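Local structure of coiled-coil and C2 domain-containing protein 1-like (Drosophila melanogaster, 6EI6) at residues A[128-133]-A[241-246]; A[137-142]-A[161-166]. The protein binds phosphatidylinositol monophosphates and regulates ESCRT-III in endosomal sorting, probably by preventing untimely polymerisation of its core component Shrub. All coordinates share one frame; numbering follows the deposited sequence.

Interaction 1 of 2, residues A[128-133]-A[241-246]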
# COMPACT_ATOMS: atom_id res chain seq x y z
N ILE A 128 -7.48 -16.62 9.47
CA ILE A 128 -6.73 -17.81 9.08
C ILE A 128 -6.26 -18.46 10.37
O ILE A 128 -5.30 -18.00 10.98
CB ILE A 128 -5.53 -17.49 8.16
CG1 ILE A 128 -5.93 -16.49 7.07
CG2 ILE A 128 -4.96 -18.77 7.59
CD1 ILE A 128 -4.90 -16.39 5.96
N SER A 129 -6.96 -19.51 10.79
CA SER A 129 -6.50 -20.40 11.86
C SER A 129 -6.16 -19.64 13.14
O SER A 129 -5.04 -19.68 13.64
CB SER A 129 -5.33 -21.23 11.36
OG SER A 129 -5.62 -21.72 10.06
N TYR A 130 -7.17 -18.94 13.66
CA TYR A 130 -7.05 -18.33 14.98
C TYR A 130 -6.62 -19.37 16.01
O TYR A 130 -7.02 -20.54 15.94
CB TYR A 130 -8.40 -17.72 15.42
CG TYR A 130 -8.94 -16.60 14.55
CD1 TYR A 130 -8.11 -15.80 13.77
CD2 TYR A 130 -10.31 -16.33 14.52
CE1 TYR A 130 -8.63 -14.76 12.98
CE2 TYR A 130 -10.84 -15.30 13.74
CZ TYR A 130 -10.00 -14.52 12.97
OH TYR A 130 -10.55 -13.51 12.20
N ASN A 131 -5.78 -18.95 16.96
CA ASN A 131 -5.30 -19.85 18.00
C ASN A 131 -6.23 -19.77 19.20
O ASN A 131 -5.92 -19.17 20.24
CB ASN A 131 -3.86 -19.52 18.39
CG ASN A 131 -3.31 -20.48 19.42
OD1 ASN A 131 -3.27 -21.69 19.19
ND2 ASN A 131 -2.87 -19.95 20.57
N VAL A 132 -7.40 -20.40 19.05
CA VAL A 132 -8.43 -20.40 20.07
C VAL A 132 -8.49 -21.78 20.72
O VAL A 132 -7.81 -22.72 20.31
CB VAL A 132 -9.81 -20.01 19.49
CG1 VAL A 132 -9.81 -18.57 19.06
CG2 VAL A 132 -10.18 -20.93 18.33
N ALA A 133 -9.35 -21.91 21.74
CA ALA A 133 -9.62 -23.20 22.34
C ALA A 133 -10.70 -23.97 21.60
O ALA A 133 -10.82 -25.19 21.77
CB ALA A 133 -10.01 -23.02 23.81
N GLY A 241 -3.30 -17.04 14.98
CA GLY A 241 -3.69 -16.84 13.59
C GLY A 241 -3.42 -15.50 12.93
O GLY A 241 -2.64 -14.66 13.43
N LYS A 242 -4.09 -15.27 11.81
CA LYS A 242 -3.83 -14.12 10.96
C LYS A 242 -5.14 -13.56 10.42
O LYS A 242 -6.15 -14.26 10.36
CB LYS A 242 -2.92 -14.47 9.77
CG LYS A 242 -1.49 -14.77 10.13
CD LYS A 242 -0.66 -14.94 8.87
CE LYS A 242 -0.79 -16.35 8.33
NZ LYS A 242 0.42 -17.14 8.70
N LEU A 243 -5.08 -12.29 10.00
CA LEU A 243 -6.20 -11.62 9.36
C LEU A 243 -5.75 -11.05 8.02
O LEU A 243 -4.68 -10.43 7.92
CB LEU A 243 -6.76 -10.50 10.26
CG LEU A 243 -8.04 -9.81 9.80
CD1 LEU A 243 -9.22 -10.77 9.82
CD2 LEU A 243 -8.35 -8.61 10.64
N GLU A 244 -6.55 -11.27 6.98
CA GLU A 244 -6.25 -10.78 5.65
C GLU A 244 -7.16 -9.60 5.32
O GLU A 244 -8.38 -9.69 5.47
CB GLU A 244 -6.42 -11.87 4.60
CG GLU A 244 -6.16 -11.37 3.21
CD GLU A 244 -6.53 -12.38 2.17
OE1 GLU A 244 -6.77 -13.55 2.53
OE2 GLU A 244 -6.59 -12.01 0.98
N VAL A 245 -6.56 -8.52 4.82
CA VAL A 245 -7.20 -7.22 4.78
C VAL A 245 -6.74 -6.46 3.53
O VAL A 245 -5.62 -6.63 3.05
CB VAL A 245 -6.85 -6.48 6.09
CG1 VAL A 245 -6.86 -4.98 5.91
CG2 VAL A 245 -7.81 -6.90 7.19
N LYS A 246 -7.64 -5.63 2.99
CA LYS A 246 -7.31 -4.71 1.91
C LYS A 246 -7.64 -3.28 2.33
O LYS A 246 -8.63 -3.05 3.04
CB LYS A 246 -8.09 -5.04 0.64
CG LYS A 246 -7.88 -6.44 0.10
CD LYS A 246 -8.87 -6.68 -1.02
CE LYS A 246 -8.41 -7.82 -1.90
NZ LYS A 246 -9.40 -8.05 -3.00
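The Y130 ring meets strand 241-246 obliquely, its CE1 3.6 Å from the backbone oxygen K242 O. Farther out on the ring, the hydroxyl OH comes within 3.9 Å of L243 CD1, and the two side chains cross at a slant. The phenol reaches into the interior of the C2 beta sandwich: strand 225-233 supplies L232 beside it, I197 comes from strand 192-199 of the other sheet, and S165 and P167 touch it from a loop. At the far end of the ring OH is hydrogen-bonded to Y169 OH. L243 packs into the same interior against V124, F195 and I197.

The backbone contact is the end of an antiparallel ladder, where strand 119-128 finishes beside strand 241-249. I128 and K242 form a hydrogen-bonded pair: I128 N gives its hydrogen to K242 O at 2.9 Å, and K242 N returns one to I128 O at 3.1 Å. Both bonds are bent at the hydrogen (143° and 147°). The side chains of this pair share one sheet face, with I128 CB 4.3 Å from K242 CB, before the lysine chain leads away and packs on D231.

Beyond I128 the chain turns through S129, which has positive phi and psi, and passes close over G241. There the backbones are in direct contact: Y130 CA lies 3.9 Å from G241 CA, and that same alpha carbon of G241 sits 3.1 Å from S129 O.

Interaction 2 of 2, residues A[137-142]-A[161-166]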
# COMPACT_ATOMS: atom_id res chain seq x y z
N ASP A 137 -17.63 -23.80 16.42
CA ASP A 137 -18.18 -22.61 17.09
C ASP A 137 -17.22 -21.93 18.06
O ASP A 137 -17.48 -21.82 19.27
CB ASP A 137 -19.49 -22.90 17.83
CG ASP A 137 -20.31 -21.61 18.12
OD1 ASP A 137 -21.43 -21.48 17.56
OD2 ASP A 137 -19.88 -20.73 18.91
N VAL A 138 -16.09 -21.53 17.52
CA VAL A 138 -15.63 -20.17 17.76
C VAL A 138 -16.41 -19.30 16.79
O VAL A 138 -16.54 -19.63 15.60
CB VAL A 138 -14.10 -20.06 17.60
CG1 VAL A 138 -13.66 -20.02 16.14
CG2 VAL A 138 -13.56 -18.91 18.41
N ASP A 139 -17.10 -18.29 17.32
CA ASP A 139 -17.82 -17.31 16.52
C ASP A 139 -17.05 -16.01 16.63
O ASP A 139 -16.64 -15.62 17.73
CB ASP A 139 -19.26 -17.11 17.00
CG ASP A 139 -20.10 -18.37 16.90
OD1 ASP A 139 -19.81 -19.21 16.03
OD2 ASP A 139 -21.06 -18.52 17.70
N THR A 140 -16.84 -15.35 15.49
CA THR A 140 -15.93 -14.21 15.46
C THR A 140 -16.55 -13.07 14.67
O THR A 140 -17.41 -13.27 13.81
CB THR A 140 -14.58 -14.59 14.86
OG1 THR A 140 -14.78 -15.50 13.78
CG2 THR A 140 -13.72 -15.26 15.90
N TYR A 141 -16.10 -11.87 15.00
CA TYR A 141 -16.39 -10.66 14.25
C TYR A 141 -15.20 -9.72 14.45
O TYR A 141 -14.41 -9.89 15.38
CB TYR A 141 -17.73 -10.04 14.70
CG TYR A 141 -17.70 -9.46 16.09
CD1 TYR A 141 -17.94 -10.25 17.21
CD2 TYR A 141 -17.40 -8.12 16.29
CE1 TYR A 141 -17.90 -9.73 18.48
CE2 TYR A 141 -17.35 -7.59 17.56
CZ TYR A 141 -17.60 -8.40 18.66
OH TYR A 141 -17.54 -7.85 19.93
N VAL A 142 -15.07 -8.74 13.56
CA VAL A 142 -13.91 -7.85 13.54
C VAL A 142 -14.40 -6.41 13.63
O VAL A 142 -15.29 -6.01 12.87
CB VAL A 142 -13.05 -8.06 12.28
CG1 VAL A 142 -11.76 -7.26 12.36
CG2 VAL A 142 -12.76 -9.54 12.06
N ILE A 161 -19.49 -14.29 11.70
CA ILE A 161 -19.42 -15.64 11.15
C ILE A 161 -19.55 -16.61 12.31
O ILE A 161 -19.13 -16.31 13.44
CB ILE A 161 -18.13 -15.87 10.35
CG1 ILE A 161 -16.90 -15.78 11.26
CG2 ILE A 161 -18.05 -14.90 9.19
CD1 ILE A 161 -16.52 -17.08 11.97
N ARG A 162 -20.12 -17.78 12.03
CA ARG A 162 -20.35 -18.78 13.05
C ARG A 162 -19.58 -20.04 12.69
O ARG A 162 -19.59 -20.47 11.53
CB ARG A 162 -21.86 -19.08 13.23
CG ARG A 162 -22.67 -17.91 13.85
CD ARG A 162 -24.19 -18.06 13.62
NE ARG A 162 -24.71 -17.14 12.61
CZ ARG A 162 -25.75 -17.40 11.81
NH1 ARG A 162 -26.41 -18.55 11.92
NH2 ARG A 162 -26.14 -16.50 10.91
N ASP A 163 -18.86 -20.58 13.68
CA ASP A 163 -18.38 -21.96 13.66
C ASP A 163 -17.21 -22.18 12.71
O ASP A 163 -17.30 -23.02 11.81
CB ASP A 163 -19.53 -22.92 13.31
CG ASP A 163 -20.72 -22.81 14.27
OD1 ASP A 163 -20.70 -22.00 15.21
OD2 ASP A 163 -21.72 -23.54 14.04
N THR A 164 -16.11 -21.45 12.93
CA THR A 164 -14.87 -21.70 12.18
C THR A 164 -13.69 -20.91 12.72
O THR A 164 -13.82 -19.72 13.04
CB THR A 164 -15.05 -21.38 10.69
OG1 THR A 164 -13.76 -21.35 10.06
CG2 THR A 164 -15.74 -20.04 10.47
N SER A 165 -12.54 -21.58 12.84
CA SER A 165 -11.27 -20.95 13.20
C SER A 165 -10.68 -20.11 12.07
O SER A 165 -9.76 -19.33 12.32
CB SER A 165 -10.27 -22.04 13.61
OG SER A 165 -9.07 -21.51 14.15
N SER A 166 -11.17 -20.27 10.85
CA SER A 166 -10.67 -19.57 9.67
C SER A 166 -11.84 -18.89 8.98
O SER A 166 -12.27 -19.31 7.89
CB SER A 166 -9.93 -20.52 8.73
OG SER A 166 -8.71 -20.98 9.30
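D139, just before T140, reaches across to R162 and D163 in the loop 161-166, its CG anti to its own carbonyl carbon (chi1 -62°). At the base, D139 CB lies 3.7 Å from I161 O. One bond out, D139 CG passes 3.9 Å from R162 CA. At the tip, D139 OD1 accepts the backbone N-H of D163 at 2.9 Å, the donor approaching nearly along the C-O axis, while OD2 has a weak, long ion pair with R200. The same OD1 is also only 3.0 Å from D163 OD1; these carboxylates run side by side with planes 19° apart. Two like charges this close would probably raise the pKa of one of them.

The backbone fixes the loop. V138 O takes T164 N at 3.3 Å, and D163 N more weakly. T140 N bonds to I161 O at 3.2 Å and I161 N returns a weak bond to T140 O, a single antiparallel bridge.

D139 directly precedes T140, Y141 and V142, as the aspartate does in the Asp-Pro-Tyr-Val motif of calcium-binding loop 1 in C2 domains, although this domain lacks three of the five residues crucial for calcium binding.

Interactions 1 and 2 lie in one C2 domain, their centres about 10 Å apart. Along the chain interaction 2 is nested inside interaction 1: 128-133 leaves strand 119-128, 137-142 leads into strand 140-145, the loop 161-166 comes after strand 155-157, and 241-246 is last. Interaction 1 belongs to the sheet containing 119-128 and 241-249, while interaction 2 leads into strand 140-145 of the other sheet. They meet directly: Y130 N approaches S165 O at 2.9 Å and S129 N approaches S166 OG at 2.7 Å, both probable hydrogen bonds, while Y130 CE2 packs on T140 CG2. Together they tie the two sheets at one end of the sandwich of the membrane-binding domain.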